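Local coordinates for protein diheme cytochrome C NAPB (Haemophilus influenzae, PDB 1JNI) that probably passes electrons through two stacked c-type hemes to the catalytic subunit of the periplasmic nitrate reductase, at residues Asn53-Leu58 and Arg93-Leu98. Sequence-based numbering, arbitrary orientation.
Sequences NVNQCL and RRYFCL. With HEC (heme c), chain B.
Asn55 and Tyr95 meet amide to ring. The Asn55 ND2 atom sits over the centre of the Tyr95 ring, 3.7 Å above its plane, and the amide stands nearly upright on it, the planes 87° apart. The same ND2 lies 3.0 Å from Tyr95 O. Asn55 CG is anti to the backbone N (chi1 -169°), which carries the amide over the ring. Its other end faces its own chain: OD1 accepts weak bonds from Cys57 N and Leu58 N, capping the turn that leads into helix 58-61. These weak bonds would help set the rotation of the amide.

The tight, buried part lies beyond, where the two cysteines converge. Cys57 SG and Cys97 SG pack 3.6 Å apart without a disulfide, because each is a thioether to a different heme. Cys97 SG is bonded to heme CAB at 1.9 Å, and Cys57 SG is linked to CAB of the other heme. Arg94 runs extended along the heme of Cys97, and its NH1 donates a nearly straight bond to propionate O2D (3.0 Å, 164°).

The other end is looser and more exposed. There Tyr95 OH comes 3.3 Å from Val54 O and is hydrogen-bonded to Thr51 O. Cys57 and Cys97 each open a CXXCH heme-binding motif, so the contact joins the two heme attachment sites of the stacked diheme NapB fold.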
loop_
_atom_site.group_PDB
_atom_site.type_symbol
_atom_site.label_atom_id
_atom_site.label_comp_id
_atom_site.label_asym_id
_atom_site.label_seq_id
_atom_site.Cartn_x
_atom_site.Cartn_y
_atom_site.Cartn_z
ATOM N N ASN A 53 -5.136 -12.227 5.267
ATOM C CA ASN A 53 -6.425 -11.961 4.682
ATOM C C ASN A 53 -6.982 -10.555 4.909
ATOM O O ASN A 53 -8.118 -10.314 4.505
ATOM C CB ASN A 53 -7.453 -12.965 5.234
ATOM C CG ASN A 53 -7.174 -14.401 4.858
ATOM O OD1 ASN A 53 -7.163 -14.746 3.680
ATOM N ND2 ASN A 53 -6.947 -15.297 5.813
ATOM N N VAL A 54 -6.222 -9.679 5.555
ATOM C CA VAL A 54 -6.644 -8.316 5.895
ATOM C C VAL A 54 -5.566 -7.321 5.517
ATOM O O VAL A 54 -4.420 -7.543 5.971
ATOM C CB VAL A 54 -6.963 -8.167 7.395
ATOM C CG1 VAL A 54 -7.264 -6.740 7.778
ATOM C CG2 VAL A 54 -8.159 -9.005 7.775
ATOM N N ASN A 55 -5.899 -6.300 4.726
ATOM C CA ASN A 55 -4.892 -5.211 4.490
ATOM C C ASN A 55 -5.628 -3.865 4.556
ATOM O O ASN A 55 -6.200 -3.408 3.599
ATOM C CB ASN A 55 -4.150 -5.349 3.182
ATOM C CG ASN A 55 -2.974 -4.406 3.078
ATOM O OD1 ASN A 55 -3.109 -3.238 3.482
ATOM N ND2 ASN A 55 -1.836 -4.881 2.569
ATOM N N GLN A 56 -5.614 -3.240 5.717
ATOM C CA GLN A 56 -6.425 -2.043 5.913
ATOM C C GLN A 56 -5.796 -0.827 5.243
ATOM O O GLN A 56 -6.506 0.143 4.920
ATOM C CB GLN A 56 -6.709 -1.855 7.400
ATOM C CG GLN A 56 -7.614 -2.922 8.019
ATOM C CD GLN A 56 -7.944 -2.540 9.444
ATOM O OE1 GLN A 56 -7.119 -2.416 10.337
ATOM N NE2 GLN A 56 -9.224 -2.284 9.705
ATOM N N CYS A 57 -4.515 -0.856 4.889
ATOM C CA CYS A 57 -3.935 0.217 4.106
ATOM C C CYS A 57 -4.640 0.402 2.733
ATOM O O CYS A 57 -4.789 1.523 2.231
ATOM C CB CYS A 57 -2.456 -0.014 3.858
ATOM S SG CYS A 57 -1.459 -0.439 5.303
ATOM N N LEU A 58 -5.097 -0.726 2.160
ATOM C CA LEU A 58 -5.706 -0.676 0.854
ATOM C C LEU A 58 -7.123 -0.114 0.888
ATOM O O LEU A 58 -7.698 0.143 -0.166
ATOM C CB LEU A 58 -5.641 -2.094 0.254
ATOM C CG LEU A 58 -4.192 -2.546 -0.125
ATOM C CD1 LEU A 58 -4.241 -3.998 -0.583
ATOM C CD2 LEU A 58 -3.565 -1.689 -1.194
ATOM N N ARG A 93 1.985 -7.477 -5.137
ATOM C CA ARG A 93 3.123 -8.281 -4.685
ATOM C C ARG A 93 3.880 -7.602 -3.553
ATOM O O ARG A 93 4.509 -8.234 -2.702
ATOM C CB ARG A 93 4.136 -8.568 -5.811
ATOM N N ARG A 94 3.852 -6.278 -3.549
ATOM C CA ARG A 94 4.370 -5.498 -2.398
ATOM C C ARG A 94 3.172 -5.327 -1.441
ATOM O O ARG A 94 2.455 -4.343 -1.629
ATOM C CB ARG A 94 4.938 -4.161 -2.812
ATOM C CG ARG A 94 6.232 -4.166 -3.597
ATOM C CD ARG A 94 6.798 -2.782 -3.837
ATOM N NE ARG A 94 7.948 -2.769 -4.756
ATOM C CZ ARG A 94 8.449 -1.643 -5.289
ATOM N NH1 ARG A 94 7.919 -0.447 -4.996
ATOM N NH2 ARG A 94 9.464 -1.715 -6.114
ATOM N N TYR A 95 2.956 -6.279 -0.546
ATOM C CA TYR A 95 1.739 -6.434 0.236
ATOM C C TYR A 95 1.899 -6.041 1.696
ATOM O O TYR A 95 1.062 -5.343 2.238
ATOM C CB TYR A 95 1.224 -7.883 0.150
ATOM C CG TYR A 95 -0.045 -8.157 0.902
ATOM C CD1 TYR A 95 -1.285 -7.952 0.334
ATOM C CD2 TYR A 95 -0.032 -8.636 2.208
ATOM C CE1 TYR A 95 -2.432 -8.219 1.070
ATOM C CE2 TYR A 95 -1.160 -8.909 2.949
ATOM C CZ TYR A 95 -2.384 -8.700 2.351
ATOM O OH TYR A 95 -3.553 -8.951 3.063
ATOM N N PHE A 96 2.985 -6.524 2.310
ATOM C CA PHE A 96 3.206 -6.216 3.717
ATOM C C PHE A 96 3.864 -4.846 3.806
ATOM O O PHE A 96 5.088 -4.770 3.974
ATOM C CB PHE A 96 3.993 -7.317 4.427
ATOM C CG PHE A 96 3.181 -8.604 4.536
ATOM C CD1 PHE A 96 3.484 -9.696 3.760
ATOM C CD2 PHE A 96 2.130 -8.699 5.438
ATOM C CE1 PHE A 96 2.809 -10.887 3.862
ATOM C CE2 PHE A 96 1.425 -9.896 5.531
ATOM C CZ PHE A 96 1.756 -10.972 4.738
ATOM N N CYS A 97 3.088 -3.782 3.703
ATOM C CA CYS A 97 3.437 -2.370 3.610
ATOM C C CYS A 97 4.473 -1.887 4.628
ATOM O O CYS A 97 5.405 -1.141 4.290
ATOM C CB CYS A 97 2.211 -1.432 3.720
ATOM S SG CYS A 97 0.713 -2.036 2.860
ATOM N N LEU A 98 4.324 -2.268 5.895
ATOM C CA LEU A 98 5.206 -1.771 6.976
ATOM C C LEU A 98 6.519 -2.509 7.084
ATOM O O LEU A 98 7.376 -2.226 7.961
ATOM C CB LEU A 98 4.412 -1.732 8.298
ATOM C CG LEU A 98 3.210 -0.782 8.370
ATOM C CD1 LEU A 98 2.559 -0.750 9.740
ATOM C CD2 LEU A 98 3.565 0.666 7.998
HETATM FE FE HEC B . 5.151 1.245 -1.158
HETATM C CHA HEC B . 5.998 4.015 -2.958
HETATM C CHB HEC B . 2.121 2.594 -0.416
HETATM C CHC HEC B . 4.126 -1.770 0.167
HETATM C CHD HEC B . 8.339 0.059 -1.414
HETATM N NA HEC B . 4.269 2.959 -1.537
HETATM C C1A HEC B . 4.739 3.971 -2.373
HETATM C C2A HEC B . 3.759 5.065 -2.499
HETATM C C3A HEC B . 2.690 4.668 -1.735
HETATM C C4A HEC B . 3.034 3.373 -1.160
HETATM C CMA HEC B . 1.345 5.369 -1.547
HETATM C CAA HEC B . 3.867 6.291 -3.428
HETATM C CBA HEC B . 3.224 6.062 -4.825
HETATM C CGA HEC B . 3.964 4.933 -5.494
HETATM O O1A HEC B . 5.088 5.199 -5.978
HETATM O O2A HEC B . 3.510 3.739 -5.548
HETATM N NB HEC B . 3.497 0.572 -0.309
HETATM C C1B HEC B . 2.360 1.292 -0.023
HETATM C C2B HEC B . 1.316 0.436 0.573
HETATM C C3B HEC B . 1.840 -0.837 0.617
HETATM C C4B HEC B . 3.196 -0.723 0.063
HETATM C CMB HEC B . -0.062 0.937 1.065
HETATM C CAB HEC B . 1.179 -2.043 0.985
HETATM C CBB HEC B . -0.069 -2.410 0.245
HETATM N NC HEC B . 6.066 -0.481 -0.695
HETATM C C1C HEC B . 5.481 -1.623 -0.164
HETATM C C2C HEC B . 6.494 -2.609 0.171
HETATM C C3C HEC B . 7.679 -2.085 -0.208
HETATM C C4C HEC B . 7.396 -0.793 -0.836
HETATM C CMC HEC B . 6.216 -3.933 0.916
HETATM C CAC HEC B . 8.991 -2.620 -0.076
HETATM C CBC HEC B . 9.295 -3.854 -0.838
HETATM N ND HEC B . 6.827 1.890 -1.985
HETATM C C1D HEC B . 8.061 1.259 -2.052
HETATM C C2D HEC B . 8.992 2.060 -2.793
HETATM C C3D HEC B . 8.341 3.175 -3.222
HETATM C C4D HEC B . 6.992 3.055 -2.699
HETATM C CMD HEC B . 10.472 1.759 -3.034
HETATM C CAD HEC B . 8.986 4.235 -4.137
HETATM C CBD HEC B . 8.420 4.365 -5.507
HETATM C CGD HEC B . 7.859 3.137 -6.187
HETATM O O1D HEC B . 6.677 3.193 -6.559
HETATM O O2D HEC B . 8.560 2.140 -6.349
#